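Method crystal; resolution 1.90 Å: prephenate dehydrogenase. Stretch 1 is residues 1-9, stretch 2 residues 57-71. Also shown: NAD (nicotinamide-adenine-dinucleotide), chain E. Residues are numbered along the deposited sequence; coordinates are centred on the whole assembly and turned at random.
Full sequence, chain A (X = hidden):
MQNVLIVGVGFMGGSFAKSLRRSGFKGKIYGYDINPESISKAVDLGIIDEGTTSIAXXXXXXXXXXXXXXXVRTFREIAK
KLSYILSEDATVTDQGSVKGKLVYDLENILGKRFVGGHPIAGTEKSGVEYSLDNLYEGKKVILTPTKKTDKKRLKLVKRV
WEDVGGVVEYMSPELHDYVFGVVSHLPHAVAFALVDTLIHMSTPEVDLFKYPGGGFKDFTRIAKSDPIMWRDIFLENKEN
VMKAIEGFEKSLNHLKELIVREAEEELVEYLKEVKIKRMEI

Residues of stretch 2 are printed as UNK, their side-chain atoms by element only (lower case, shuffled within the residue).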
HETATM    1  N   MSE A   1      12.929  26.216 -30.253  1.00 60.28           N
HETATM    2  CA  MSE A   1      13.507  25.033 -29.550  1.00 59.58           C
HETATM    3  C   MSE A   1      14.761  24.502 -30.236  1.00 56.47           C
HETATM    4  O   MSE A   1      14.740  24.183 -31.423  1.00 57.36           O
HETATM    5  CB  MSE A   1      12.468  23.911 -29.462  1.00 63.42           C
HETATM    6  CG  MSE A   1      13.051  22.558 -29.085  1.00 68.24           C
HETATM    7 SE   MSE A   1      11.725  21.154 -28.945  1.00 77.83          SE
HETATM    8  CE  MSE A   1      11.759  20.935 -27.020  1.00 73.84           C
ATOM      9  N   GLN A   2      15.846  24.412 -29.474  1.00 52.59           N
ATOM     10  CA  GLN A   2      17.124  23.906 -29.965  1.00 48.78           C
ATOM     11  C   GLN A   2      18.153  23.989 -28.843  1.00 44.69           C
ATOM     12  O   GLN A   2      19.125  23.235 -28.815  1.00 43.62           O
ATOM     13  CB  GLN A   2      17.599  24.706 -31.178  1.00 49.73           C
ATOM     14  CG  GLN A   2      17.981  23.827 -32.364  1.00 50.35           C
ATOM     15  CD  GLN A   2      16.849  22.905 -32.793  1.00 51.03           C
ATOM     16  OE1 GLN A   2      16.489  21.965 -32.083  1.00 49.46           O
ATOM     17  NE2 GLN A   2      16.275  23.177 -33.960  1.00 53.18           N
ATOM     18  N   ASN A   3      17.932  24.921 -27.925  1.00 41.19           N
ATOM     19  CA  ASN A   3      18.798  25.086 -26.763  1.00 38.09           C
ATOM     20  C   ASN A   3      17.959  24.715 -25.546  1.00 36.17           C
ATOM     21  O   ASN A   3      17.296  25.564 -24.950  1.00 35.59           O
ATOM     22  CB  ASN A   3      19.279  26.530 -26.633  1.00 39.15           C
ATOM     23  CG  ASN A   3      20.311  26.892 -27.677  1.00 41.93           C
ATOM     24  OD1 ASN A   3      21.331  26.217 -27.812  1.00 42.07           O
ATOM     25  ND2 ASN A   3      20.056  27.965 -28.421  1.00 42.37           N
ATOM     26  N   VAL A   4      17.980  23.435 -25.195  1.00 33.24           N
ATOM     27  CA  VAL A   4      17.212  22.943 -24.060  1.00 31.24           C
ATOM     28  C   VAL A   4      17.985  23.090 -22.757  1.00 30.02           C
ATOM     29  O   VAL A   4      19.141  22.684 -22.666  1.00 30.69           O
ATOM     30  CB  VAL A   4      16.844  21.453 -24.239  1.00 30.83           C
ATOM     31  CG1 VAL A   4      16.127  20.935 -22.994  1.00 28.46           C
ATOM     32  CG2 VAL A   4      15.978  21.276 -25.476  1.00 27.92           C
ATOM     33  N   LEU A   5      17.338  23.668 -21.750  1.00 28.67           N
ATOM     34  CA  LEU A   5      17.966  23.844 -20.449  1.00 27.11           C
ATOM     35  C   LEU A   5      17.256  23.026 -19.381  1.00 26.47           C
ATOM     36  O   LEU A   5      16.068  23.221 -19.123  1.00 24.77           O
ATOM     37  CB  LEU A   5      17.950  25.313 -20.023  1.00 27.37           C
ATOM     38  CG  LEU A   5      18.496  25.530 -18.606  1.00 26.29           C
ATOM     39  CD1 LEU A   5      19.977  25.185 -18.570  1.00 25.23           C
ATOM     40  CD2 LEU A   5      18.269  26.969 -18.169  1.00 27.13           C
ATOM     41  N   ILE A   6      17.992  22.113 -18.764  1.00 25.35           N
ATOM     42  CA  ILE A   6      17.445  21.289 -17.698  1.00 26.18           C
ATOM     43  C   ILE A   6      17.826  21.965 -16.384  1.00 24.92           C
ATOM     44  O   ILE A   6      19.009  22.056 -16.059  1.00 24.10           O
ATOM     45  CB  ILE A   6      18.063  19.870 -17.694  1.00 25.93           C
ATOM     46  CG1 ILE A   6      17.743  19.142 -19.004  1.00 28.53           C
ATOM     47  CG2 ILE A   6      17.563  19.095 -16.473  1.00 28.80           C
ATOM     48  CD1 ILE A   6      16.271  18.882 -19.249  1.00 26.83           C
ATOM     49  N   VAL A   7      16.838  22.465 -15.649  1.00 23.56           N
ATOM     50  CA  VAL A   7      17.108  23.097 -14.358  1.00 21.70           C
ATOM     51  C   VAL A   7      16.862  22.038 -13.295  1.00 23.45           C
ATOM     52  O   VAL A   7      15.727  21.604 -13.086  1.00 22.24           O
ATOM     53  CB  VAL A   7      16.188  24.309 -14.102  1.00 21.08           C
ATOM     54  CG1 VAL A   7      16.286  24.732 -12.644  1.00 21.15           C
ATOM     55  CG2 VAL A   7      16.600  25.476 -15.010  1.00 18.91           C
ATOM     56  N   GLY A   8      17.933  21.629 -12.621  1.00 23.74           N
ATOM     57  CA  GLY A   8      17.828  20.584 -11.621  1.00 24.37           C
ATOM     58  C   GLY A   8      18.105  19.284 -12.358  1.00 25.67           C
ATOM     59  O   GLY A   8      17.187  18.634 -12.867  1.00 25.09           O
ATOM     60  N   VAL A   9      19.377  18.911 -12.434  1.00 25.81           N
ATOM     61  CA  VAL A   9      19.768  17.696 -13.139  1.00 27.04           C
ATOM     62  C   VAL A   9      19.791  16.493 -12.201  1.00 26.77           C
ATOM     63  O   VAL A   9      20.853  16.052 -11.761  1.00 25.85           O
ATOM     64  CB  VAL A   9      21.165  17.855 -13.798  1.00 27.49           C
ATOM     65  CG1 VAL A   9      21.432  16.689 -14.737  1.00 28.27           C
ATOM     66  CG2 VAL A   9      21.243  19.172 -14.555  1.00 28.68           C
ATOM     67  N   UNK A  57      25.495  32.197 -15.537  1.00 35.40           N
ATOM     68  CA  UNK A  57      26.130  31.581 -16.700  1.00 36.13           C
ATOM     69  C   UNK A  57      25.142  31.114 -17.762  1.00 36.32           C
ATOM     70  O   UNK A  57      25.461  31.094 -18.951  1.00 36.96           O
ATOM     71  c   UNK A  57      30.582  31.431 -15.415  1.00 44.53           C
ATOM     72  c   UNK A  57      29.060  31.497 -15.412  1.00 41.61           C
ATOM     73  c   UNK A  57      26.974  30.381 -16.263  1.00 37.67           C
ATOM     74  n   UNK A  57      31.080  30.053 -15.107  1.00 45.35           N
ATOM     75  c   UNK A  57      28.475  30.543 -16.435  1.00 39.58           C
ATOM     76  N   UNK A  58      23.946  30.725 -17.331  1.00 35.55           N
ATOM     77  CA  UNK A  58      22.920  30.235 -18.244  1.00 33.42           C
ATOM     78  C   UNK A  58      22.765  31.058 -19.522  1.00 32.94           C
ATOM     79  O   UNK A  58      22.496  30.497 -20.593  1.00 30.73           O
ATOM     80  c   UNK A  58      21.545  30.150 -17.539  1.00 34.14           C
ATOM     81  c   UNK A  58      20.492  29.662 -18.516  1.00 34.66           C
ATOM     82  c   UNK A  58      21.634  29.210 -16.339  1.00 34.55           C
ATOM     83  N   UNK A  59      22.935  32.375 -19.422  1.00 30.94           N
ATOM     84  CA  UNK A  59      22.792  33.233 -20.599  1.00 31.08           C
ATOM     85  C   UNK A  59      23.725  32.811 -21.733  1.00 28.74           C
ATOM     86  O   UNK A  59      23.441  33.075 -22.898  1.00 27.36           O
ATOM     87  o   UNK A  59      25.507  37.076 -19.266  1.00 32.26           O
ATOM     88  o   UNK A  59      23.956  37.359 -20.795  1.00 36.58           O
ATOM     89  c   UNK A  59      23.040  34.704 -20.249  1.00 31.49           C
ATOM     90  c   UNK A  59      24.666  36.624 -20.069  1.00 33.78           C
ATOM     91  c   UNK A  59      24.502  35.117 -20.185  1.00 33.72           C
ATOM     92  N   UNK A  60      24.831  32.150 -21.397  1.00 28.62           N
ATOM     93  CA  UNK A  60      25.769  31.698 -22.423  1.00 29.86           C
ATOM     94  C   UNK A  60      25.148  30.574 -23.236  1.00 31.22           C
ATOM     95  O   UNK A  60      25.538  30.329 -24.377  1.00 32.44           O
ATOM     96  o   UNK A  60      27.646  33.520 -21.580  1.00 30.38           O
ATOM     97  c   UNK A  60      27.074  31.215 -21.783  1.00 31.02           C
ATOM     98  c   UNK A  60      27.911  32.352 -21.228  1.00 31.35           C
ATOM     99  o   UNK A  60      28.841  32.078 -20.443  1.00 33.81           O
ATOM    100  N   UNK A  61      24.169  29.899 -22.641  1.00 33.29           N
ATOM    101  CA  UNK A  61      23.472  28.794 -23.291  1.00 34.68           C
ATOM    102  C   UNK A  61      22.280  29.315 -24.085  1.00 35.22           C
ATOM    103  O   UNK A  61      21.735  28.602 -24.930  1.00 36.13           O
ATOM    104  c   UNK A  61      26.322  26.809 -20.780  1.00 37.78           C
ATOM    105  c   UNK A  61      23.632  26.599 -20.148  1.00 36.75           C
ATOM    106  c   UNK A  61      22.949  27.797 -22.248  1.00 35.39           C
ATOM    107  c   UNK A  61      25.932  26.162 -19.605  1.00 38.51           C
ATOM    108  c   UNK A  61      24.586  26.058 -19.289  1.00 36.46           C
ATOM    109  c   UNK A  61      24.004  27.247 -21.325  1.00 36.38           C
ATOM    110  c   UNK A  61      25.356  27.348 -21.633  1.00 37.73           C
ATOM    111  N   UNK A  62      21.878  30.553 -23.800  1.00 35.05           N
ATOM    112  CA  UNK A  62      20.732  31.180 -24.460  1.00 35.59           C
ATOM    113  C   UNK A  62      19.637  30.147 -24.715  1.00 34.74           C
ATOM    114  O   UNK A  62      19.258  29.890 -25.854  1.00 35.97           O
ATOM    115  o   UNK A  62      21.632  30.853 -26.691  1.00 40.46           O
ATOM    116  c   UNK A  62      21.159  31.825 -25.779  1.00 37.15           C
ATOM    117  N   UNK A  63      19.110  29.538 -23.645  1.00 34.87           N
ATOM    118  CA  UNK A  63      18.057  28.527 -23.783  1.00 33.38           C
ATOM    119  C   UNK A  63      16.710  29.092 -24.211  1.00 32.51           C
ATOM    120  O   UNK A  63      16.312  30.172 -23.774  1.00 32.10           O
ATOM    121  c   UNK A  63      18.333  29.056 -21.503  1.00 35.43           C
ATOM    122  c   UNK A  63      19.471  29.739 -22.227  1.00 34.28           C
ATOM    123  c   UNK A  63      18.008  27.898 -22.396  1.00 34.03           C
ATOM    124  N   UNK A  64      16.016  28.361 -25.078  1.00 31.11           N
ATOM    125  CA  UNK A  64      14.701  28.789 -25.538  1.00 32.24           C
ATOM    126  C   UNK A  64      13.616  27.830 -25.049  1.00 31.67           C
ATOM    127  O   UNK A  64      12.424  28.053 -25.267  1.00 31.33           O
ATOM    128  o   UNK A  64      15.593  26.705 -27.081  1.00 39.97           O
ATOM    129  c   UNK A  64      14.678  28.906 -27.064  1.00 35.97           C
ATOM    130  o   UNK A  64      15.442  27.770 -28.997  1.00 40.07           O
ATOM    131  c   UNK A  64      15.281  27.705 -27.760  1.00 38.00           C
ATOM    132  N   UNK A  65      14.044  26.766 -24.376  1.00 30.35           N
ATOM    133  CA  UNK A  65      13.128  25.771 -23.826  1.00 29.34           C
ATOM    134  C   UNK A  65      13.691  25.355 -22.467  1.00 26.65           C
ATOM    135  O   UNK A  65      14.763  24.771 -22.391  1.00 26.32           O
ATOM    136  c   UNK A  65      10.635  23.870 -24.873  1.00 33.59           C
ATOM    137  c   UNK A  65       9.813  21.908 -23.733  1.00 36.55           C
ATOM    138  c   UNK A  65       9.580  23.023 -24.537  1.00 36.95           C
ATOM    139  c   UNK A  65      11.924  23.617 -24.417  1.00 33.42           C
ATOM    140  c   UNK A  65      11.097  21.646 -23.273  1.00 36.38           C
ATOM    141  c   UNK A  65      12.146  22.500 -23.617  1.00 34.13           C
ATOM    142  c   UNK A  65      13.047  24.553 -24.750  1.00 31.40           C
ATOM    143  N   UNK A  66      12.969  25.662 -21.397  1.00 25.70           N
ATOM    144  CA  UNK A  66      13.434  25.338 -20.057  1.00 25.40           C
ATOM    145  C   UNK A  66      12.508  24.386 -19.298  1.00 25.02           C
ATOM    146  O   UNK A  66      11.295  24.578 -19.265  1.00 25.10           O
ATOM    147  c   UNK A  66      14.544  27.588 -19.980  1.00 23.81           C
ATOM    148  c   UNK A  66      13.619  26.630 -19.232  1.00 25.10           C
ATOM    149  c   UNK A  66      14.186  26.306 -17.860  1.00 23.80           C
ATOM    150  N   UNK A  67      13.097  23.359 -18.689  1.00 25.70           N
ATOM    151  CA  UNK A  67      12.331  22.379 -17.918  1.00 25.08           C
ATOM    152  C   UNK A  67      12.753  22.410 -16.455  1.00 24.11           C
ATOM    153  O   UNK A  67      13.798  21.873 -16.091  1.00 23.63           O
ATOM    154  c   UNK A  67       9.725  19.286 -19.618  1.00 28.17           C
ATOM    155 se   UNK A  67       9.906  19.936 -17.811  1.00 33.75          SE
ATOM    156  c   UNK A  67      11.837  19.857 -17.684  1.00 27.46           C
ATOM    157  c   UNK A  67      12.545  20.968 -18.479  1.00 26.13           C
ATOM    158  N   UNK A  68      11.938  23.053 -15.624  1.00 23.56           N
ATOM    159  CA  UNK A  68      12.215  23.145 -14.200  1.00 22.53           C
ATOM    160  C   UNK A  68      12.050  21.749 -13.599  1.00 23.49           C
ATOM    161  O   UNK A  68      10.944  21.191 -13.568  1.00 21.37           O
ATOM    162  c   UNK A  68      12.759  26.120 -13.886  1.00 19.79           C
ATOM    163  c   UNK A  68      11.360  25.567 -14.114  1.00 22.22           C
ATOM    164  c   UNK A  68      10.327  26.455 -13.450  1.00 22.04           C
ATOM    165  c   UNK A  68      11.258  24.144 -13.547  1.00 22.14           C
ATOM    166  N   UNK A  69      13.162  21.193 -13.131  1.00 22.34           N
ATOM    167  CA  UNK A  69      13.176  19.851 -12.572  1.00 23.60           C
ATOM    168  C   UNK A  69      13.865  19.805 -11.218  1.00 24.14           C
ATOM    169  O   UNK A  69      14.374  18.766 -10.803  1.00 25.74           O
ATOM    170  c   UNK A  69      13.882  18.916 -13.549  1.00 24.28           C
ATOM    171  o   UNK A  69      13.387  19.122 -14.862  1.00 27.69           O
ATOM    172  N   UNK A  70      13.886  20.945 -10.540  1.00 24.54           N
ATOM    173  CA  UNK A  70      14.485  21.054  -9.220  1.00 23.60           C
ATOM    174  C   UNK A  70      13.335  21.025  -8.211  1.00 24.48           C
ATOM    175  O   UNK A  70      12.175  20.885  -8.593  1.00 21.42           O
ATOM    176  c   UNK A  70      15.259  22.374  -9.111  1.00 24.38           C
ATOM    177  o   UNK A  70      14.435  23.480  -9.454  1.00 23.70           O
ATOM    178  N   UNK A  71      13.638  21.126  -6.911  1.00 24.46           N
ATOM    179  CA  UNK A  71      12.542  21.105  -5.937  1.00 25.49           C
ATOM    180  C   UNK A  71      11.574  22.269  -6.161  1.00 27.30           C
ATOM    181  O   UNK A  71      11.994  23.391  -6.459  1.00 27.84           O
ATOM    182  c   UNK A  71      14.939  20.938  -6.244  1.00 25.64           C
ATOM    183  c   UNK A  71      13.276  21.191  -4.604  1.00 26.96           C
ATOM    184  c   UNK A  71      14.530  20.405  -4.885  1.00 25.97           C
TER
HETATM  185  PA  NAD E3686      16.421  14.757  -7.397  1.00 33.72           P
HETATM  186  O1A NAD E3686      16.835  13.528  -8.093  1.00 31.02           O
HETATM  187  O2A NAD E3686      16.817  14.866  -5.941  1.00 30.42           O
HETATM  188  O5B NAD E3686      16.993  15.972  -8.252  1.00 32.16           O
HETATM  189  C5B NAD E3686      16.772  17.287  -7.831  1.00 31.31           C
HETATM  190  C4B NAD E3686      17.908  18.162  -8.330  1.00 28.47           C
HETATM  191  O4B NAD E3686      17.623  19.442  -7.830  1.00 30.43           O
HETATM  192  C3B NAD E3686      19.282  17.774  -7.736  1.00 30.82           C
HETATM  193  O3B NAD E3686      20.227  17.433  -8.742  1.00 29.46           O
HETATM  194  C2B NAD E3686      19.655  19.003  -6.903  1.00 31.01           C
HETATM  195  O2B NAD E3686      21.035  19.274  -6.779  1.00 30.47           O
HETATM  196  C1B NAD E3686      18.863  20.055  -7.641  1.00 30.12           C
HETATM  197  N9A NAD E3686      18.604  21.352  -6.990  1.00 30.09           N
HETATM  198  C8A NAD E3686      18.238  21.621  -5.692  1.00 27.82           C
HETATM  199  N7A NAD E3686      18.109  22.951  -5.549  1.00 30.08           N
HETATM  200  C5A NAD E3686      18.384  23.543  -6.733  1.00 30.74           C
HETATM  201  C6A NAD E3686      18.412  24.870  -7.186  1.00 28.94           C
HETATM  202  N6A NAD E3686      18.122  25.872  -6.374  1.00 30.57           N
HETATM  203  N1A NAD E3686      18.748  25.141  -8.513  1.00 30.91           N
HETATM  204  C2A NAD E3686      19.058  24.104  -9.393  1.00 30.49           C
HETATM  205  N3A NAD E3686      19.033  22.787  -8.955  1.00 33.27           N
HETATM  206  C4A NAD E3686      18.700  22.529  -7.647  1.00 30.27           C
HETATM  207  O3  NAD E3686      14.803  14.980  -7.486  1.00 33.51           O
HETATM  208  PN  NAD E3686      13.830  14.403  -8.627  1.00 35.85           P
HETATM  209  O1N NAD E3686      14.566  14.390  -9.906  1.00 33.26           O
HETATM  210  O2N NAD E3686      13.305  13.093  -8.155  1.00 36.82           O
HETATM  211  O5D NAD E3686      12.559  15.393  -8.728  1.00 39.31           O
HETATM  212  C5D NAD E3686      12.701  16.736  -9.148  1.00 37.72           C
HETATM  213  C4D NAD E3686      11.345  17.463  -9.288  1.00 36.50           C
HETATM  214  O4D NAD E3686      10.417  16.630  -9.964  1.00 37.28           O
HETATM  215  C3D NAD E3686      10.633  17.935  -8.012  1.00 37.26           C
HETATM  216  O3D NAD E3686      10.252  19.302  -8.183  1.00 36.27           O
HETATM  217  C2D NAD E3686       9.417  17.036  -7.853  1.00 37.35           C
HETATM  218  O2D NAD E3686       8.299  17.708  -7.278  1.00 34.62           O
HETATM  219  C1D NAD E3686       9.185  16.540  -9.278  1.00 36.28           C
HETATM  220  N1N NAD E3686       8.670  15.143  -9.430  1.00 37.05           N
HETATM  221  C2N NAD E3686       9.359  14.112  -8.795  1.00 37.34           C
HETATM  222  C3N NAD E3686       8.905  12.792  -8.915  1.00 38.73           C
HETATM  223  C7N NAD E3686       9.660  11.693  -8.227  1.00 39.37           C
HETATM  224  O7N NAD E3686       9.190  10.417  -8.364  1.00 41.08           O
HETATM  225  N7N NAD E3686      10.747  11.897  -7.503  1.00 39.82           N
HETATM  226  C4N NAD E3686       7.739  12.532  -9.688  1.00 38.80           C
HETATM  227  C5N NAD E3686       7.048  13.587 -10.327  1.00 37.80           C
HETATM  228  C6N NAD E3686       7.529  14.899 -10.188  1.00 38.49           C

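Position 57 carries four carbons in a row ending in nitrogen, out of reach of stretch 1: Lys57, exposed, as suits a long charged chain. At position 58 one carbon bears two others and points toward Leu5; this is Val58, compact and apolar, whose CG1 lies 3.5 Å from Leu5 CD2. Positions 59 and 60 end in paired oxygens, after three carbons and two respectively, and touch nothing on stretch 1: Glu59 and Asp60, both exposed.

Position 61 has one carbon and a six-carbon ring, whose edge meets Leu5: Phe61, buried, its CD1 4.2 Å from Leu5 CD1. Position 62, one carbon and one oxygen near Asn3, is Ser62, small and polar as suits an exposed turn; its OG is 3.7 Å from Asn3 ND2. At position 63 three carbons close onto the backbone nitrogen, and CB lies 3.5 Å from Leu5 CB: Pro63, a rigid apolar surface.

Position 64 has two carbons, the second bearing two oxygens, gathered about the start of stretch 1. It is Asp64: OD1 forms a salt bridge with Met1 N (3.2 Å), while OD2 accepts a hydrogen bond from Asn3 N (3.1 Å) and a weak one from Gln2 N (3.3 Å). A short carboxylate suits this cluster of NH donors.

Position 65 is another carbon with a six-carbon ring, Val4 at its edge: Phe65, whose flat face receives Met1 CE. Position 66, a carbon carrying two more, is Val66, its branches filling space against Leu5 and Val7; CG1 is 3.8 Å from Val7 CG2. Position 67, an unbranched chain of two carbons, selenium and a carbon, is selenomethionine, Met67, flexible and apolar on the buried face with Ile6. Position 68 has four carbons forked at the second: Leu68, an apolar fork whose CD2 lies 3.9 Å from Val7 CB.

Position 69 has one carbon and one oxygen, CB 3.4 Å from Gly8 O: Ser69. Position 70 has the same atoms, CB 4.0 Å from Gly8 CA: Ser70. Both hydroxyls are bonded elsewhere in the structure, which suits buried serines. A CB on Gly8 would clash with Ser70 N. Position 71, three carbons closing a ring onto nitrogen, is out of reach of stretch 1: Pro71, its apolar ring against NAD.

The contact is a parallel sheet pairing, with backbone hydrogen bonds from Leu5 N to Phe65 O (2.9 Å), Met67 N to Leu5 O, Val7 N to Met67 O and Ser69 N to Val7 O (2.6 Å). Leu5, Val7, Val66 and Leu68 share one face; Val4, Ile6, Phe65 and Met67 the other. Beyond the strands' C-terminal ends, NAD O3D donates to Ser70 O (2.5 Å).

Stretch 2 (57-71) KVEDFSPDFVMLSSP
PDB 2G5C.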